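Local coordinates for protein histone-lysine N-methyltransferase, H3 lysine-9 specific SUVH6 (Arabidopsis thaliana, PDB 6A5K) that methylates histone H3 at the H3K9 site through its SET domain, using S-adenosylmethionine as methyl donor, and probably binds methylated DNA through its SRA domain, at residues V72-R81 against S185-G194. The protein carries 1 engineered substitution. Sequence-based numbering, arbitrary orientation.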
loop_
_atom_site.group_PDB
_atom_site.type_symbol
_atom_site.label_atom_id
_atom_site.label_comp_id
_atom_site.label_asym_id
_atom_site.label_seq_id
_atom_site.Cartn_x
_atom_site.Cartn_y
_atom_site.Cartn_z
ATOM N N VAL A 72 3.928 -9.716 -11.883
ATOM C CA VAL A 72 4.549 -9.733 -10.565
ATOM C C VAL A 72 5.963 -9.171 -10.665
ATOM O O VAL A 72 6.765 -9.626 -11.480
ATOM C CB VAL A 72 4.592 -11.155 -9.960
ATOM C CG1 VAL A 72 5.309 -11.135 -8.618
ATOM C CG2 VAL A 72 3.183 -11.705 -9.799
ATOM N N GLU A 73 6.272 -8.185 -9.832
ATOM C CA GLU A 73 7.526 -7.454 -9.978
ATOM C C GLU A 73 8.409 -7.554 -8.742
ATOM O O GLU A 73 7.909 -7.603 -7.618
ATOM C CB GLU A 73 7.230 -5.983 -10.306
ATOM C CG GLU A 73 6.439 -5.812 -11.602
ATOM C CD GLU A 73 6.207 -4.361 -11.975
ATOM O OE1 GLU A 73 6.581 -3.474 -11.180
ATOM O OE2 GLU A 73 5.651 -4.108 -13.069
ATOM N N VAL A 74 9.721 -7.583 -8.968
ATOM C CA VAL A 74 10.701 -7.557 -7.891
ATOM C C VAL A 74 10.374 -6.434 -6.905
ATOM O O VAL A 74 10.122 -5.301 -7.309
ATOM C CB VAL A 74 12.130 -7.378 -8.445
ATOM C CG1 VAL A 74 13.117 -7.050 -7.331
ATOM C CG2 VAL A 74 12.565 -8.634 -9.204
ATOM N N GLY A 75 10.342 -6.763 -5.618
ATOM C CA GLY A 75 10.022 -5.788 -4.591
ATOM C C GLY A 75 8.587 -5.859 -4.093
ATOM O O GLY A 75 8.283 -5.317 -3.024
ATOM N N ASP A 76 7.712 -6.530 -4.846
ATOM C CA ASP A 76 6.303 -6.656 -4.455
ATOM C C ASP A 76 6.183 -7.294 -3.073
ATOM O O ASP A 76 6.956 -8.188 -2.722
ATOM C CB ASP A 76 5.508 -7.489 -5.464
ATOM C CG ASP A 76 5.116 -6.704 -6.714
ATOM O OD1 ASP A 76 5.330 -5.470 -6.759
ATOM O OD2 ASP A 76 4.584 -7.332 -7.657
ATOM N N GLU A 77 5.209 -6.838 -2.294
ATOM C CA GLU A 77 5.032 -7.350 -0.942
ATOM C C GLU A 77 3.646 -7.937 -0.737
ATOM O O GLU A 77 2.691 -7.566 -1.429
ATOM C CB GLU A 77 5.301 -6.247 0.089
ATOM C CG GLU A 77 6.728 -5.704 -0.000
ATOM C CD GLU A 77 7.183 -5.011 1.270
ATOM O OE1 GLU A 77 6.338 -4.801 2.166
ATOM O OE2 GLU A 77 8.392 -4.695 1.373
ATOM N N PHE A 78 3.565 -8.854 0.221
ATOM C CA PHE A 78 2.366 -9.615 0.525
ATOM C C PHE A 78 2.237 -9.735 2.042
ATOM O O PHE A 78 3.241 -9.899 2.742
ATOM C CB PHE A 78 2.433 -11.001 -0.120
ATOM C CG PHE A 78 2.915 -10.976 -1.542
ATOM C CD1 PHE A 78 4.267 -11.141 -1.835
ATOM C CD2 PHE A 78 2.029 -10.746 -2.584
ATOM C CE1 PHE A 78 4.717 -11.090 -3.143
ATOM C CE2 PHE A 78 2.473 -10.701 -3.901
ATOM C CZ PHE A 78 3.821 -10.875 -4.176
ATOM N N GLN A 79 1.017 -9.635 2.554
ATOM C CA GLN A 79 0.789 -9.823 3.985
ATOM C C GLN A 79 0.643 -11.304 4.322
ATOM O O GLN A 79 1.212 -11.800 5.302
ATOM C CB GLN A 79 -0.461 -9.072 4.447
ATOM C CG GLN A 79 -0.693 -9.173 5.956
ATOM C CD GLN A 79 -1.984 -8.517 6.396
ATOM O OE1 GLN A 79 -2.525 -7.665 5.696
ATOM N NE2 GLN A 79 -2.488 -8.916 7.558
ATOM N N TYR A 80 -0.117 -12.009 3.493
ATOM C CA TYR A 80 -0.428 -13.406 3.749
ATOM C C TYR A 80 0.232 -14.341 2.747
ATOM O O TYR A 80 0.310 -14.038 1.553
ATOM C CB TYR A 80 -1.935 -13.626 3.718
ATOM C CG TYR A 80 -2.720 -12.856 4.755
ATOM C CD1 TYR A 80 -2.833 -13.328 6.055
ATOM C CD2 TYR A 80 -3.397 -11.683 4.422
ATOM C CE1 TYR A 80 -3.571 -12.648 6.999
ATOM C CE2 TYR A 80 -4.135 -10.992 5.371
ATOM C CZ TYR A 80 -4.220 -11.485 6.652
ATOM O OH TYR A 80 -4.955 -10.822 7.603
ATOM N N ARG A 81 0.683 -15.489 3.239
ATOM C CA ARG A 81 1.217 -16.531 2.376
ATOM C C ARG A 81 0.194 -16.936 1.320
ATOM O O ARG A 81 0.560 -17.271 0.191
ATOM C CB ARG A 81 1.632 -17.748 3.210
ATOM C CG ARG A 81 3.064 -18.211 2.992
ATOM C CD ARG A 81 3.289 -19.541 3.691
ATOM N NE ARG A 81 4.633 -20.078 3.498
ATOM C CZ ARG A 81 5.644 -19.872 4.337
ATOM N NH1 ARG A 81 5.468 -19.133 5.427
ATOM N NH2 ARG A 81 6.831 -20.402 4.084
ATOM N N SER A 185 -0.628 -10.016 11.306
ATOM C CA SER A 185 -0.004 -8.711 11.478
ATOM C C SER A 185 0.019 -7.939 10.161
ATOM O O SER A 185 0.645 -8.364 9.187
ATOM C CB SER A 185 1.417 -8.865 12.027
ATOM O OG SER A 185 2.227 -9.608 11.131
ATOM N N LYS A 186 -0.660 -6.797 10.145
ATOM C CA LYS A 186 -0.776 -5.988 8.937
ATOM C C LYS A 186 0.589 -5.563 8.422
ATOM O O LYS A 186 1.557 -5.478 9.181
ATOM C CB LYS A 186 -1.637 -4.746 9.188
ATOM C CG LYS A 186 -0.989 -3.741 10.127
ATOM C CD LYS A 186 -1.381 -2.318 9.775
ATOM C CE LYS A 186 -2.781 -1.990 10.233
ATOM N NZ LYS A 186 -3.024 -0.521 10.295
ATOM N N GLY A 187 0.658 -5.296 7.126
ATOM C CA GLY A 187 1.905 -4.912 6.500
ATOM C C GLY A 187 2.461 -6.050 5.671
ATOM O O GLY A 187 2.012 -7.190 5.786
ATOM N N GLY A 188 3.440 -5.741 4.831
ATOM C CA GLY A 188 4.106 -6.761 4.045
ATOM C C GLY A 188 4.925 -7.673 4.937
ATOM O O GLY A 188 5.791 -7.218 5.680
ATOM N N ASN A 189 4.640 -8.969 4.877
ATOM C CA ASN A 189 5.397 -9.950 5.647
ATOM C C ASN A 189 6.301 -10.768 4.744
ATOM O O ASN A 189 7.186 -11.475 5.212
ATOM C CB ASN A 189 4.452 -10.863 6.415
ATOM C CG ASN A 189 3.703 -10.127 7.487
ATOM O OD1 ASN A 189 4.293 -9.355 8.246
ATOM N ND2 ASN A 189 2.396 -10.337 7.550
ATOM N N TYR A 190 6.061 -10.657 3.443
ATOM C CA TYR A 190 6.819 -11.381 2.434
ATOM C C TYR A 190 7.171 -10.451 1.284
ATOM O O TYR A 190 6.375 -9.593 0.913
ATOM C CB TYR A 190 6.019 -12.581 1.912
ATOM C CG TYR A 190 5.585 -13.523 3.001
ATOM C CD1 TYR A 190 4.345 -13.382 3.619
ATOM C CD2 TYR A 190 6.426 -14.542 3.436
ATOM C CE1 TYR A 190 3.955 -14.241 4.637
ATOM C CE2 TYR A 190 6.044 -15.396 4.445
ATOM C CZ TYR A 190 4.811 -15.248 5.040
ATOM O OH TYR A 190 4.443 -16.109 6.047
ATOM N N VAL A 191 8.360 -10.635 0.721
ATOM C CA VAL A 191 8.827 -9.813 -0.391
ATOM C C VAL A 191 9.352 -10.676 -1.532
ATOM O O VAL A 191 10.175 -11.572 -1.313
ATOM C CB VAL A 191 9.944 -8.842 0.065
ATOM C CG1 VAL A 191 10.378 -7.937 -1.079
ATOM C CG2 VAL A 191 9.477 -8.016 1.256
ATOM N N TYR A 192 8.879 -10.413 -2.750
ATOM C CA TYR A 192 9.429 -11.068 -3.935
ATOM C C TYR A 192 10.790 -10.465 -4.310
ATOM O O TYR A 192 10.866 -9.317 -4.759
ATOM C CB TYR A 192 8.462 -10.963 -5.120
ATOM C CG TYR A 192 9.032 -11.593 -6.372
ATOM C CD1 TYR A 192 9.649 -12.839 -6.318
ATOM C CD2 TYR A 192 8.989 -10.934 -7.589
ATOM C CE1 TYR A 192 10.192 -13.416 -7.445
ATOM C CE2 TYR A 192 9.524 -11.510 -8.732
ATOM C CZ TYR A 192 10.122 -12.747 -8.650
ATOM O OH TYR A 192 10.661 -13.321 -9.771
ATOM N N ASP A 193 11.858 -11.244 -4.136
ATOM C CA ASP A 193 13.213 -10.730 -4.336
ATOM C C ASP A 193 13.813 -11.122 -5.685
ATOM O O ASP A 193 14.959 -10.778 -5.989
ATOM C CB ASP A 193 14.130 -11.192 -3.201
ATOM C CG ASP A 193 14.092 -10.251 -2.003
ATOM O OD1 ASP A 193 13.574 -9.117 -2.143
ATOM O OD2 ASP A 193 14.580 -10.643 -0.923
ATOM N N GLY A 194 13.033 -11.821 -6.501
ATOM C CA GLY A 194 13.441 -12.110 -7.863
ATOM C C GLY A 194 13.928 -13.527 -8.110
ATOM O O GLY A 194 13.650 -14.453 -7.340
HETATM O O HOH W 1 -1.278 -5.319 5.211
HETATM O O HOH W 2 6.548 -17.695 7.194
#
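Phe78 O takes two bonds from 185-194: one from Asn189 N at 2.7 Å, the other from Tyr190 N. Asn189 and Tyr190 both stand opposite Phe78, and Phe78 N bonds back to Tyr190 O (3.0 Å). Nearly straight bonds Gly75 N to Tyr192 O and Tyr192 N to Asp76 O continue the pairing. Asn189 ND2 gives one bond to Gln79 O (2.9 Å), on a lone pair, and another to Ser185 O. An alanine here would probably leave both carbonyls without this donor and the loop 185-188 freer to move. The extended Gln79 chain, with CG anti to the backbone N (chi1 -177°), runs into this loop's hollow: CG meets Gly187 O at 3.4 Å, and a water joins OE1 to Gly187 N. Gln79 O lies at the Tyr190 ring edge, while Arg81 crosses the hydroxyl end, its guanidinium plane 75° from the ring. Leu14, Leu84 and Leu87 cover Phe78. Farther along, Val72 CG1 meets Tyr192 CD2, and Val74 CG2 fits against Gly194 CA (3.8 Å), where a side chain would be tight. On the other face Val191 CG2 packs on Glu77 OE2; Lys177 pairs with OE1. This is an antiparallel strand pair with a classic beta bulge, at strand 77-78 of the SRA-domain sheet.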